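Local coordinates for protein papillomavirus transcription factor E2 (Human papillomavirus type 18, PDB 1QQH) that regulates viral transcription through its activation domain and, like other papillomavirus E2 proteins, probably also helps viral DNA replication, at residues Val52-Asp57 against Met64-Trp69; Asp70-Met75 against Leu93-Glu98; Ala85-His90 against Ser134-Ser139; Ser89-Tyr94 against Asn101-Glu106. The protein carries 1 engineered substitution. One frame throughout, in Å; residues are numbered along the deposited sequence.

Contact 1: Val52-Asp57 against Met64-Trp69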
loop_
_atom_site.group_PDB
_atom_site.type_symbol
_atom_site.label_atom_id
_atom_site.label_comp_id
_atom_site.label_asym_id
_atom_site.label_seq_id
_atom_site.Cartn_x
_atom_site.Cartn_y
_atom_site.Cartn_z
ATOM N N VAL A 52 16.382 -4.267 19.017
ATOM C CA VAL A 52 17.612 -4.941 19.404
ATOM C C VAL A 52 18.475 -3.896 20.106
ATOM O O VAL A 52 18.727 -2.820 19.558
ATOM C CB VAL A 52 18.385 -5.480 18.189
ATOM C CG1 VAL A 52 19.776 -5.947 18.619
ATOM C CG2 VAL A 52 17.625 -6.633 17.572
ATOM N N GLN A 53 18.910 -4.200 21.325
ATOM C CA GLN A 53 19.743 -3.269 22.077
ATOM C C GLN A 53 21.189 -3.717 22.079
ATOM O O GLN A 53 21.483 -4.889 22.305
ATOM C CB GLN A 53 19.285 -3.175 23.523
ATOM C CG GLN A 53 17.867 -2.750 23.724
ATOM C CD GLN A 53 17.500 -2.824 25.186
ATOM O OE1 GLN A 53 17.506 -3.910 25.786
ATOM N NE2 GLN A 53 17.191 -1.671 25.783
ATOM N N VAL A 54 22.090 -2.777 21.829
ATOM C CA VAL A 54 23.509 -3.074 21.825
ATOM C C VAL A 54 24.208 -2.153 22.809
ATOM O O VAL A 54 24.027 -0.936 22.770
ATOM C CB VAL A 54 24.131 -2.863 20.436
ATOM C CG1 VAL A 54 25.632 -3.093 20.502
ATOM C CG2 VAL A 54 23.498 -3.818 19.436
ATOM N N TYR A 55 24.990 -2.745 23.701
ATOM C CA TYR A 55 25.737 -1.983 24.693
ATOM C C TYR A 55 27.214 -2.052 24.320
ATOM O O TYR A 55 27.800 -3.132 24.287
ATOM C CB TYR A 55 25.532 -2.573 26.089
ATOM C CG TYR A 55 24.090 -2.619 26.530
ATOM C CD1 TYR A 55 23.234 -3.623 26.084
ATOM C CD2 TYR A 55 23.576 -1.655 27.389
ATOM C CE1 TYR A 55 21.898 -3.667 26.488
ATOM C CE2 TYR A 55 22.245 -1.686 27.800
ATOM C CZ TYR A 55 21.413 -2.694 27.347
ATOM O OH TYR A 55 20.099 -2.728 27.761
ATOM N N PHE A 56 27.804 -0.898 24.028
ATOM C CA PHE A 56 29.209 -0.842 23.652
ATOM C C PHE A 56 30.077 -0.655 24.878
ATOM O O PHE A 56 29.752 0.133 25.766
ATOM C CB PHE A 56 29.440 0.281 22.649
ATOM C CG PHE A 56 28.625 0.133 21.403
ATOM C CD1 PHE A 56 27.462 0.871 21.224
ATOM C CD2 PHE A 56 28.995 -0.790 20.427
ATOM C CE1 PHE A 56 26.675 0.694 20.096
ATOM C CE2 PHE A 56 28.218 -0.977 19.296
ATOM C CZ PHE A 56 27.053 -0.231 19.130
ATOM N N ASP A 57 31.182 -1.390 24.915
ATOM C CA ASP A 57 32.097 -1.352 26.048
ATOM C C ASP A 57 31.298 -1.953 27.198
ATOM O O ASP A 57 30.222 -2.510 26.974
ATOM C CB ASP A 57 32.503 0.087 26.372
ATOM C CG ASP A 57 32.969 0.853 25.144
ATOM O OD1 ASP A 57 33.895 0.377 24.450
ATOM O OD2 ASP A 57 32.407 1.937 24.871
ATOM N N MET A 64 22.934 1.663 22.063
ATOM C CA MET A 64 22.344 1.845 20.742
ATOM C C MET A 64 21.208 0.859 20.488
ATOM O O MET A 64 21.250 -0.292 20.930
ATOM C CB MET A 64 23.401 1.680 19.649
ATOM C CG MET A 64 24.170 2.955 19.337
ATOM S SD MET A 64 23.091 4.243 18.649
ATOM C CE MET A 64 23.543 4.177 16.884
ATOM N N THR A 65 20.192 1.321 19.771
ATOM C CA THR A 65 19.048 0.488 19.444
ATOM C C THR A 65 18.950 0.276 17.942
ATOM O O THR A 65 19.257 1.176 17.161
ATOM C CB THR A 65 17.736 1.117 19.943
ATOM O OG1 THR A 65 17.693 1.058 21.373
ATOM C CG2 THR A 65 16.541 0.363 19.393
ATOM N N TYR A 66 18.548 -0.930 17.548
ATOM C CA TYR A 66 18.371 -1.270 16.144
ATOM C C TYR A 66 17.088 -2.049 15.974
ATOM O O TYR A 66 16.566 -2.625 16.929
ATOM C CB TYR A 66 19.524 -2.108 15.612
ATOM C CG TYR A 66 20.857 -1.473 15.829
ATOM C CD1 TYR A 66 21.536 -1.641 17.037
ATOM C CD2 TYR A 66 21.422 -0.650 14.861
ATOM C CE1 TYR A 66 22.726 -1.009 17.276
ATOM C CE2 TYR A 66 22.629 -0.006 15.096
ATOM C CZ TYR A 66 23.266 -0.193 16.310
ATOM O OH TYR A 66 24.435 0.452 16.582
ATOM N N VAL A 67 16.582 -2.075 14.749
ATOM C CA VAL A 67 15.345 -2.782 14.480
ATOM C C VAL A 67 15.580 -4.060 13.706
ATOM O O VAL A 67 16.177 -4.048 12.627
ATOM C CB VAL A 67 14.347 -1.903 13.685
ATOM C CG1 VAL A 67 13.084 -2.708 13.358
ATOM C CG2 VAL A 67 13.984 -0.668 14.491
ATOM N N ALA A 68 15.115 -5.164 14.279
ATOM C CA ALA A 68 15.217 -6.474 13.646
ATOM C C ALA A 68 13.805 -6.785 13.157
ATOM O O ALA A 68 12.878 -6.908 13.955
ATOM C CB ALA A 68 15.661 -7.511 14.656
ATOM N N TRP A 69 13.643 -6.906 11.849
ATOM C CA TRP A 69 12.334 -7.172 11.267
ATOM C C TRP A 69 11.890 -8.632 11.351
ATOM O O TRP A 69 12.607 -9.531 10.924
ATOM C CB TRP A 69 12.340 -6.703 9.818
ATOM C CG TRP A 69 12.783 -5.268 9.688
ATOM C CD1 TRP A 69 14.023 -4.813 9.331
ATOM C CD2 TRP A 69 11.989 -4.102 9.950
ATOM N NE1 TRP A 69 14.046 -3.442 9.354
ATOM C CE2 TRP A 69 12.813 -2.979 9.733
ATOM C CE3 TRP A 69 10.659 -3.901 10.347
ATOM C CZ2 TRP A 69 12.354 -1.672 9.903
ATOM C CZ3 TRP A 69 10.200 -2.598 10.515
ATOM C CH2 TRP A 69 11.049 -1.501 10.292
#
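Val52 and Val54 meet Tyr66 and Met64 across an antiparallel beta hairpin, formed by strands 45-56 and 63-75 of the E2 activation domain. Val52-Tyr66 and Val54-Met64 are hydrogen-bonded pairs, with Gln53-Thr65 the non-hydrogen-bonded pair between them. Val52 N donates to Tyr66 O at 2.7 Å, and Tyr66 N returns a bond to Val52 O. Val54 and Met64 exchange the same two bonds, but Met64 N to Val54 O is bent to 131° at the hydrogen. Between the pairs, Thr65 CA comes within 3.3 Å of Val52 O, a CA-H...O contact.

Tyr66 runs along the buried face that also carries the two valines. Its CB lies 4.4 Å from Val52 CB. The first torsion puts CG anti to the carbonyl carbon (chi1 -55°), and the ring then lies beside Val54, where CD1 and CE1 both meet the CG2 branch, CE1 at 3.6 Å. At the tip, OH meets Phe56 CZ at 3.7 Å; the two aromatic side chains reach toward each other tip to tip, the hydroxyl lying in the plane of the Phe56 ring at its edge. Helix 107-111 packs on this face through Phe107, which meets the Tyr66 ring, and through Glu110 and Cys111, which touch Phe56. At the other end of the row, Val52 CG2 touches Ala68 CB at 3.6 Å. Met64 meets the rim of Phe56 near the ring plane before its chain bends away: its CB is 3.4 Å from Phe56 CE1.

Contact 2: Asp70-Met75 against Leu93-Glu98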
loop_
_atom_site.group_PDB
_atom_site.type_symbol
_atom_site.label_atom_id
_atom_site.label_comp_id
_atom_site.label_asym_id
_atom_site.label_seq_id
_atom_site.Cartn_x
_atom_site.Cartn_y
_atom_site.Cartn_z
ATOM N N ASP A 70 10.707 -8.873 11.914
ATOM C CA ASP A 70 10.200 -10.245 12.032
ATOM C C ASP A 70 10.151 -10.904 10.663
ATOM O O ASP A 70 10.430 -12.091 10.524
ATOM C CB ASP A 70 8.795 -10.277 12.639
ATOM C CG ASP A 70 8.799 -10.119 14.153
ATOM O OD1 ASP A 70 9.854 -10.330 14.786
ATOM O OD2 ASP A 70 7.733 -9.799 14.717
ATOM N N SER A 71 9.807 -10.123 9.645
ATOM C CA SER A 71 9.717 -10.654 8.300
ATOM C C SER A 71 10.391 -9.757 7.288
ATOM O O SER A 71 10.093 -8.576 7.207
ATOM C CB SER A 71 8.249 -10.840 7.913
ATOM O OG SER A 71 7.593 -11.691 8.838
ATOM N N VAL A 72 11.302 -10.331 6.515
ATOM C CA VAL A 72 12.012 -9.592 5.485
ATOM C C VAL A 72 11.625 -10.165 4.132
ATOM O O VAL A 72 11.685 -11.383 3.922
ATOM C CB VAL A 72 13.534 -9.713 5.662
ATOM C CG1 VAL A 72 14.249 -9.063 4.478
ATOM C CG2 VAL A 72 13.954 -9.058 6.973
ATOM N N TYR A 73 11.213 -9.286 3.225
ATOM C CA TYR A 73 10.807 -9.691 1.887
ATOM C C TYR A 73 11.825 -9.200 0.876
ATOM O O TYR A 73 11.962 -7.999 0.639
ATOM C CB TYR A 73 9.424 -9.123 1.541
ATOM C CG TYR A 73 8.330 -9.528 2.505
ATOM C CD1 TYR A 73 8.361 -9.115 3.832
ATOM C CD2 TYR A 73 7.278 -10.347 2.098
ATOM C CE1 TYR A 73 7.373 -9.506 4.737
ATOM C CE2 TYR A 73 6.287 -10.748 2.991
ATOM C CZ TYR A 73 6.339 -10.326 4.309
ATOM O OH TYR A 73 5.378 -10.721 5.208
ATOM N N TYR A 74 12.550 -10.143 0.285
ATOM C CA TYR A 74 13.552 -9.807 -0.708
ATOM C C TYR A 74 13.157 -10.461 -2.017
ATOM O O TYR A 74 12.339 -11.382 -2.040
ATOM C CB TYR A 74 14.927 -10.301 -0.255
ATOM C CG TYR A 74 15.046 -11.802 -0.138
ATOM C CD1 TYR A 74 15.505 -12.565 -1.211
ATOM C CD2 TYR A 74 14.723 -12.461 1.053
ATOM C CE1 TYR A 74 15.651 -13.946 -1.107
ATOM C CE2 TYR A 74 14.863 -13.851 1.171
ATOM C CZ TYR A 74 15.332 -14.586 0.087
ATOM O OH TYR A 74 15.510 -15.950 0.189
ATOM N N MET A 75 13.733 -9.979 -3.108
ATOM C CA MET A 75 13.433 -10.531 -4.417
ATOM C C MET A 75 14.646 -11.294 -4.962
ATOM O O MET A 75 15.767 -10.786 -4.953
ATOM C CB MET A 75 13.033 -9.403 -5.370
ATOM C CG MET A 75 12.610 -9.876 -6.752
ATOM S SD MET A 75 12.218 -8.497 -7.871
ATOM C CE MET A 75 10.417 -8.644 -7.983
ATOM N N LEU A 93 22.905 -7.789 12.294
ATOM C CA LEU A 93 21.589 -8.255 11.853
ATOM C C LEU A 93 21.676 -8.732 10.417
ATOM O O LEU A 93 22.270 -8.072 9.564
ATOM C CB LEU A 93 20.556 -7.137 11.940
ATOM C CG LEU A 93 20.415 -6.408 13.276
ATOM C CD1 LEU A 93 19.268 -5.405 13.164
ATOM C CD2 LEU A 93 20.156 -7.402 14.403
ATOM N N TYR A 94 21.085 -9.885 10.143
ATOM C CA TYR A 94 21.120 -10.410 8.795
ATOM C C TYR A 94 19.865 -11.215 8.486
ATOM O O TYR A 94 19.057 -11.507 9.367
ATOM C CB TYR A 94 22.371 -11.293 8.618
ATOM C CG TYR A 94 22.369 -12.597 9.410
ATOM C CD1 TYR A 94 21.884 -13.781 8.848
ATOM C CD2 TYR A 94 22.858 -12.647 10.713
ATOM C CE1 TYR A 94 21.889 -14.987 9.561
ATOM C CE2 TYR A 94 22.870 -13.842 11.438
ATOM C CZ TYR A 94 22.383 -15.010 10.854
ATOM O OH TYR A 94 22.384 -16.189 11.566
ATOM N N TYR A 95 19.696 -11.542 7.217
ATOM C CA TYR A 95 18.598 -12.376 6.796
ATOM C C TYR A 95 19.245 -13.321 5.793
ATOM O O TYR A 95 20.234 -12.962 5.149
ATOM C CB TYR A 95 17.468 -11.554 6.162
ATOM C CG TYR A 95 17.816 -10.780 4.905
ATOM C CD1 TYR A 95 17.440 -11.250 3.646
ATOM C CD2 TYR A 95 18.461 -9.546 4.980
ATOM C CE1 TYR A 95 17.693 -10.508 2.494
ATOM C CE2 TYR A 95 18.720 -8.798 3.843
ATOM C CZ TYR A 95 18.333 -9.281 2.605
ATOM O OH TYR A 95 18.577 -8.530 1.477
ATOM N N VAL A 96 18.725 -14.537 5.692
ATOM C CA VAL A 96 19.297 -15.497 4.762
ATOM C C VAL A 96 18.685 -15.229 3.402
ATOM O O VAL A 96 17.469 -15.303 3.238
ATOM C CB VAL A 96 18.998 -16.947 5.204
ATOM C CG1 VAL A 96 19.682 -17.932 4.270
ATOM C CG2 VAL A 96 19.474 -17.152 6.634
ATOM N N LYS A 97 19.532 -14.890 2.442
ATOM C CA LYS A 97 19.071 -14.605 1.098
ATOM C C LYS A 97 19.567 -15.691 0.151
ATOM O O LYS A 97 20.748 -15.731 -0.213
ATOM C CB LYS A 97 19.585 -13.242 0.643
ATOM C CG LYS A 97 19.083 -12.829 -0.726
ATOM C CD LYS A 97 19.638 -11.476 -1.130
ATOM C CE LYS A 97 19.107 -11.044 -2.485
ATOM N NZ LYS A 97 19.673 -9.729 -2.877
ATOM N N GLU A 98 18.656 -16.574 -0.242
ATOM C CA GLU A 98 19.002 -17.670 -1.131
ATOM C C GLU A 98 20.127 -18.484 -0.492
ATOM O O GLU A 98 21.177 -18.709 -1.093
ATOM C CB GLU A 98 19.425 -17.123 -2.502
ATOM C CG GLU A 98 18.312 -16.338 -3.214
ATOM C CD GLU A 98 18.711 -15.845 -4.600
ATOM O OE1 GLU A 98 18.951 -16.693 -5.486
ATOM O OE2 GLU A 98 18.784 -14.613 -4.807
HETATM O O HOH W 1 15.973 -17.518 3.013
#
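Strand 81-89 of the curled antiparallel sheet pairs with both strand 63-75 and strand 92-97, and across it Val72 and Tyr74 of strand 63-75 reach Tyr95 and Lys97 of strand 92-97 and Glu98 just after it. The two short strand axes stay 8.8 Å apart at their closest, so side chains rather than paired backbones make the contact. Tyr74 carries most of it. Its CG sits between the backbone N and the carbonyl carbon (chi1 64°), and the ring extends from there to the end of strand 92-97. Glu98 N donates to Tyr74 OH at 3.2 Å, with 162° at the hydrogen. A water bonded to the same hydroxyl donates to Val96 O at 2.7 Å, a second link from the phenol oxygen to the backbone where strand 92-97 ends. Lys97 lays its CG over one face of the Tyr74 ring, 3.6 Å from CD1, while the rest of its chain runs fully extended.

Tyr74 and Tyr95 meet obliquely, their planes at 42° and CD2 of Tyr74 3.8 Å from CE1 of Tyr95. Cys44 touches both of these tyrosines. Just before Val72, a classic beta bulge sets Asp70 and Ser71 together opposite Lys47. The side chains of Val72 and Tyr95 cross at about a right angle: Val72 CG1 sits over a face of the Tyr95 ring in a CH-pi contact, 4.0 Å from its centroid and displaced toward the rim.

Contact 3: Ala85-His90 against Ser134-Ser139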
loop_
_atom_site.group_PDB
_atom_site.type_symbol
_atom_site.label_atom_id
_atom_site.label_comp_id
_atom_site.label_asym_id
_atom_site.label_seq_id
_atom_site.Cartn_x
_atom_site.Cartn_y
_atom_site.Cartn_z
ATOM N N ALA A 85 13.116 -14.492 8.038
ATOM C CA ALA A 85 13.271 -13.775 9.297
ATOM C C ALA A 85 14.579 -13.011 9.383
ATOM O O ALA A 85 15.519 -13.259 8.627
ATOM C CB ALA A 85 13.187 -14.752 10.464
ATOM N N THR A 86 14.626 -12.066 10.309
ATOM C CA THR A 86 15.849 -11.323 10.522
ATOM C C THR A 86 16.563 -12.077 11.628
ATOM O O THR A 86 15.937 -12.508 12.594
ATOM C CB THR A 86 15.587 -9.885 10.997
ATOM O OG1 THR A 86 15.338 -9.048 9.863
ATOM C CG2 THR A 86 16.788 -9.352 11.763
ATOM N N CYS A 87 17.864 -12.262 11.474
ATOM C CA CYS A 87 18.634 -12.951 12.486
ATOM C C CYS A 87 19.498 -11.962 13.237
ATOM O O CYS A 87 20.148 -11.103 12.640
ATOM C CB CYS A 87 19.503 -14.031 11.855
ATOM S SG CYS A 87 18.545 -15.396 11.202
ATOM N N VAL A 88 19.486 -12.098 14.554
ATOM C CA VAL A 88 20.237 -11.238 15.447
ATOM C C VAL A 88 21.401 -11.997 16.079
ATOM O O VAL A 88 21.192 -12.836 16.954
ATOM C CB VAL A 88 19.323 -10.711 16.579
ATOM C CG1 VAL A 88 20.088 -9.765 17.479
ATOM C CG2 VAL A 88 18.098 -10.027 15.985
ATOM N N SER A 89 22.621 -11.704 15.642
ATOM C CA SER A 89 23.802 -12.354 16.210
ATOM C C SER A 89 24.692 -11.277 16.817
ATOM O O SER A 89 24.393 -10.093 16.712
ATOM C CB SER A 89 24.592 -13.081 15.129
ATOM O OG SER A 89 25.204 -12.147 14.254
ATOM N N HIS A 90 25.788 -11.692 17.442
ATOM C CA HIS A 90 26.720 -10.746 18.045
ATOM C C HIS A 90 27.403 -9.957 16.928
ATOM O O HIS A 90 27.843 -8.832 17.136
ATOM C CB HIS A 90 27.756 -11.494 18.890
ATOM C CG HIS A 90 28.716 -10.596 19.609
ATOM N ND1 HIS A 90 29.931 -10.225 19.074
ATOM C CD2 HIS A 90 28.623 -9.969 20.805
ATOM C CE1 HIS A 90 30.545 -9.406 19.910
ATOM N NE2 HIS A 90 29.774 -9.233 20.967
ATOM N N SER A 134 22.268 -17.055 17.529
ATOM C CA SER A 134 21.516 -15.847 17.268
ATOM C C SER A 134 20.039 -16.175 17.334
ATOM O O SER A 134 19.645 -17.328 17.187
ATOM C CB SER A 134 21.855 -15.299 15.884
ATOM O OG SER A 134 21.297 -16.105 14.868
ATOM N N MET A 135 19.226 -15.160 17.576
ATOM C CA MET A 135 17.795 -15.355 17.635
ATOM C C MET A 135 17.201 -14.801 16.353
ATOM O O MET A 135 17.834 -14.009 15.654
ATOM C CB MET A 135 17.199 -14.628 18.837
ATOM C CG MET A 135 17.617 -15.182 20.191
ATOM S SD MET A 135 16.186 -15.473 21.291
ATOM C CE MET A 135 15.478 -13.813 21.423
ATOM N N CYS A 136 15.988 -15.232 16.037
ATOM C CA CYS A 136 15.293 -14.772 14.846
ATOM C C CYS A 136 13.843 -15.144 14.974
ATOM O O CYS A 136 13.490 -16.022 15.754
ATOM C CB CYS A 136 15.856 -15.425 13.578
ATOM S SG CYS A 136 17.135 -16.686 13.834
ATOM N N SER A 137 12.999 -14.459 14.219
ATOM C CA SER A 137 11.581 -14.756 14.223
ATOM C C SER A 137 11.454 -16.132 13.580
ATOM O O SER A 137 12.432 -16.675 13.056
ATOM C CB SER A 137 10.829 -13.722 13.389
ATOM O OG SER A 137 9.447 -14.027 13.320
ATOM N N THR A 138 10.258 -16.698 13.620
ATOM C CA THR A 138 10.018 -18.006 13.025
ATOM C C THR A 138 9.563 -17.865 11.565
ATOM O O THR A 138 9.376 -18.857 10.868
ATOM C CB THR A 138 8.952 -18.778 13.824
ATOM O OG1 THR A 138 7.765 -17.986 13.925
ATOM C CG2 THR A 138 9.451 -19.079 15.220
ATOM N N SER A 139 9.399 -16.625 11.111
ATOM C CA SER A 139 8.975 -16.340 9.743
ATOM C C SER A 139 9.758 -17.087 8.667
ATOM O O SER A 139 10.991 -17.163 8.717
ATOM C CB SER A 139 9.086 -14.837 9.449
ATOM O OG SER A 139 8.182 -14.078 10.231
HETATM O O HOH W 2 13.560 -11.641 12.986
#
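Cys87 has SG anti to its carbonyl carbon (chi1 -69°), whereas Cys136 has SG almost eclipsing its own backbone N (chi1 4°). These torsions bring the two sulfurs to 3.3 Å from each other, close for a non-bonded contact but far beyond the length of a disulfide. The eclipsed torsion suggests strain at Cys136, or some uncertainty in its modelled position. Its CB is also pressed to 3.1 Å from Thr86 O.

The firm backbone link is Val88 N to Met135 O, 2.8 Å long and straight at 175°, with the donor nearly along the C=O axis. The return bond from Met135 N to Val88 O is longer and doubtful, because that oxygen is crowded in the model. Beyond Cys136 the direct pairing gives way to water: one water donates to Thr86 O at 2.6 Å and accepts from Ser137 N at 3.1 Å. Ala85 CB points at the loop 137-139, 3.3 Å from Ser137 O and 4.2 Å from Ser139 CB. Ser139 OG is hydrogen-bonded to Ser71 OG and Asp70 O, which ties the loop to strand 63-75, and Thr86 OG1 bonds to Tyr104 OH. Val88 turns to the other side, against Val122 and Phe124.

A short, weakly bonded antiparallel strand, reached after a long excursion of the chain, thus joins strand 81-89, which already pairs with two others: a branch of the sheet in the E2 activation domain.

Contact 4: Ser89-Tyr94 against Asn101-Glu106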
loop_
_atom_site.group_PDB
_atom_site.type_symbol
_atom_site.label_atom_id
_atom_site.label_comp_id
_atom_site.label_asym_id
_atom_site.label_seq_id
_atom_site.Cartn_x
_atom_site.Cartn_y
_atom_site.Cartn_z
ATOM N N SER A 89 22.621 -11.704 15.642
ATOM C CA SER A 89 23.802 -12.354 16.210
ATOM C C SER A 89 24.692 -11.277 16.817
ATOM O O SER A 89 24.393 -10.093 16.712
ATOM C CB SER A 89 24.592 -13.081 15.129
ATOM O OG SER A 89 25.204 -12.147 14.254
ATOM N N HIS A 90 25.788 -11.692 17.442
ATOM C CA HIS A 90 26.720 -10.746 18.045
ATOM C C HIS A 90 27.403 -9.957 16.928
ATOM O O HIS A 90 27.843 -8.832 17.136
ATOM C CB HIS A 90 27.756 -11.494 18.890
ATOM C CG HIS A 90 28.716 -10.596 19.609
ATOM N ND1 HIS A 90 29.931 -10.225 19.074
ATOM C CD2 HIS A 90 28.623 -9.969 20.805
ATOM C CE1 HIS A 90 30.545 -9.406 19.910
ATOM N NE2 HIS A 90 29.774 -9.233 20.967
ATOM N N ARG A 91 27.467 -10.544 15.736
ATOM C CA ARG A 91 28.084 -9.872 14.598
ATOM C C ARG A 91 27.203 -8.772 13.984
ATOM O O ARG A 91 27.714 -7.803 13.420
ATOM C CB ARG A 91 28.452 -10.889 13.512
ATOM C CG ARG A 91 28.888 -10.222 12.213
ATOM C CD ARG A 91 29.347 -11.203 11.147
ATOM N NE ARG A 91 29.448 -10.532 9.854
ATOM C CZ ARG A 91 29.782 -11.131 8.715
ATOM N NH1 ARG A 91 30.058 -12.428 8.698
ATOM N NH2 ARG A 91 29.829 -10.430 7.589
ATOM N N GLY A 92 25.887 -8.922 14.086
ATOM C CA GLY A 92 24.995 -7.927 13.521
ATOM C C GLY A 92 23.647 -8.507 13.136
ATOM O O GLY A 92 23.277 -9.589 13.603
ATOM N N LEU A 93 22.905 -7.789 12.294
ATOM C CA LEU A 93 21.589 -8.255 11.853
ATOM C C LEU A 93 21.676 -8.732 10.417
ATOM O O LEU A 93 22.270 -8.072 9.564
ATOM C CB LEU A 93 20.556 -7.137 11.940
ATOM C CG LEU A 93 20.415 -6.408 13.276
ATOM C CD1 LEU A 93 19.268 -5.405 13.164
ATOM C CD2 LEU A 93 20.156 -7.402 14.403
ATOM N N TYR A 94 21.085 -9.885 10.143
ATOM C CA TYR A 94 21.120 -10.410 8.795
ATOM C C TYR A 94 19.865 -11.215 8.486
ATOM O O TYR A 94 19.057 -11.507 9.367
ATOM C CB TYR A 94 22.371 -11.293 8.618
ATOM C CG TYR A 94 22.369 -12.597 9.410
ATOM C CD1 TYR A 94 21.884 -13.781 8.848
ATOM C CD2 TYR A 94 22.858 -12.647 10.713
ATOM C CE1 TYR A 94 21.889 -14.987 9.561
ATOM C CE2 TYR A 94 22.870 -13.842 11.438
ATOM C CZ TYR A 94 22.383 -15.010 10.854
ATOM O OH TYR A 94 22.384 -16.189 11.566
ATOM N N ASN A 101 23.736 -15.860 4.516
ATOM C CA ASN A 101 23.545 -14.819 5.513
ATOM C C ASN A 101 23.898 -13.469 4.908
ATOM O O ASN A 101 24.988 -13.287 4.389
ATOM C CB ASN A 101 24.432 -15.077 6.726
ATOM C CG ASN A 101 24.072 -16.361 7.451
ATOM O OD1 ASN A 101 23.022 -16.967 7.192
ATOM N ND2 ASN A 101 24.937 -16.779 8.376
ATOM N N THR A 102 22.968 -12.526 4.983
ATOM C CA THR A 102 23.182 -11.191 4.433
ATOM C C THR A 102 22.970 -10.140 5.518
ATOM O O THR A 102 21.845 -9.916 5.962
ATOM C CB THR A 102 22.198 -10.928 3.287
ATOM O OG1 THR A 102 22.232 -12.041 2.385
ATOM C CG2 THR A 102 22.566 -9.652 2.530
ATOM N N PHE A 103 24.050 -9.500 5.949
ATOM C CA PHE A 103 23.957 -8.478 6.987
ATOM C C PHE A 103 23.517 -7.116 6.468
ATOM O O PHE A 103 23.908 -6.711 5.383
ATOM C CB PHE A 103 25.308 -8.309 7.695
ATOM C CG PHE A 103 25.703 -9.486 8.518
ATOM C CD1 PHE A 103 26.208 -10.629 7.917
ATOM C CD2 PHE A 103 25.520 -9.471 9.898
ATOM C CE1 PHE A 103 26.522 -11.748 8.672
ATOM C CE2 PHE A 103 25.828 -10.579 10.666
ATOM C CZ PHE A 103 26.333 -11.728 10.051
ATOM N N TYR A 104 22.689 -6.417 7.237
ATOM C CA TYR A 104 22.284 -5.072 6.852
ATOM C C TYR A 104 22.676 -4.099 7.967
ATOM O O TYR A 104 22.326 -2.917 7.950
ATOM C CB TYR A 104 20.784 -4.994 6.519
ATOM C CG TYR A 104 19.804 -5.400 7.593
ATOM C CD1 TYR A 104 19.349 -4.479 8.532
ATOM C CD2 TYR A 104 19.261 -6.687 7.612
ATOM C CE1 TYR A 104 18.363 -4.820 9.463
ATOM C CE2 TYR A 104 18.278 -7.042 8.532
ATOM C CZ TYR A 104 17.830 -6.103 9.453
ATOM O OH TYR A 104 16.842 -6.447 10.345
ATOM N N ILE A 105 23.409 -4.636 8.940
ATOM C CA ILE A 105 23.960 -3.891 10.071
ATOM C C ILE A 105 25.075 -4.744 10.663
ATOM O O ILE A 105 24.854 -5.889 11.048
ATOM C CB ILE A 105 22.938 -3.596 11.181
ATOM C CG1 ILE A 105 21.984 -2.486 10.736
ATOM C CG2 ILE A 105 23.666 -3.134 12.428
ATOM C CD1 ILE A 105 21.146 -1.900 11.845
ATOM N N GLU A 106 26.280 -4.187 10.698
ATOM C CA GLU A 106 27.442 -4.875 11.243
ATOM C C GLU A 106 27.775 -4.161 12.546
ATOM O O GLU A 106 28.084 -2.966 12.552
ATOM C CB GLU A 106 28.608 -4.775 10.262
ATOM C CG GLU A 106 28.356 -5.476 8.931
ATOM C CD GLU A 106 28.718 -6.952 8.968
ATOM O OE1 GLU A 106 28.864 -7.507 10.077
ATOM O OE2 GLU A 106 28.853 -7.564 7.885
#
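Arg91 lies flat on Phe103 beside the hairpin of strands 92-97 and 100-103, its guanidinium stacked on the ring with centres 3.8 Å apart and planes at 9°. The fully extended arginine chain crosses the phenylalanine side chain at about a right angle. Tyr94 CB covers the opposite face of Phe103, over its centre, so the ring is held between the two. The Tyr94 ring runs alongside Phe103, inclined to it by 43°, and Asn101 lies beside Tyr94.

Arg91 grips Glu106 side-on through NE and NH2, one nitrogen to each carboxylate oxygen, with the two planes nearly coplanar. NE bonds OE1 at 3.1 Å and NH2 bonds OE2 at 3.0 Å, each oxygen using its syn lone pair. This salt bridge fixes the rotation of the guanidinium above the ring.

The chain turns a corner at Tyr104, and Leu93 bonds to the corner residue and the one after it: Leu93 N donates to Ile105 O at 3.0 Å, and Tyr104 N donates to Leu93 O at 2.9 Å. The Tyr104 side chain also touches Trp69. Over one face of the Tyr104 ring, displaced toward the rim, sits Leu93 CB, 3.8 Å from Tyr104 CZ.

Overall arrangement
All four contacts belong to one curled, branched antiparallel sheet of the activation domain. Contact 1, the hairpin of strands 45-56 and 63-75, closes before the others open along the chain. Contact 2 starts on the continuation of strand 63-75; the segments of contacts 2 and 3 interleave along the chain, and contacts 3 and 4 share Ser89 and His90. Contacts 1 and 2 are farthest apart, with centres about 18 Å from each other; contacts 3 and 4 are nearest, at about 9 Å. Leu93, which lies in segments of contacts 2 and 4 but touches across only contact 4, packs on Val52, Tyr66 and Val88, so side chains of strands 45-56, 63-75, 81-89 and 92-97 meet in one place.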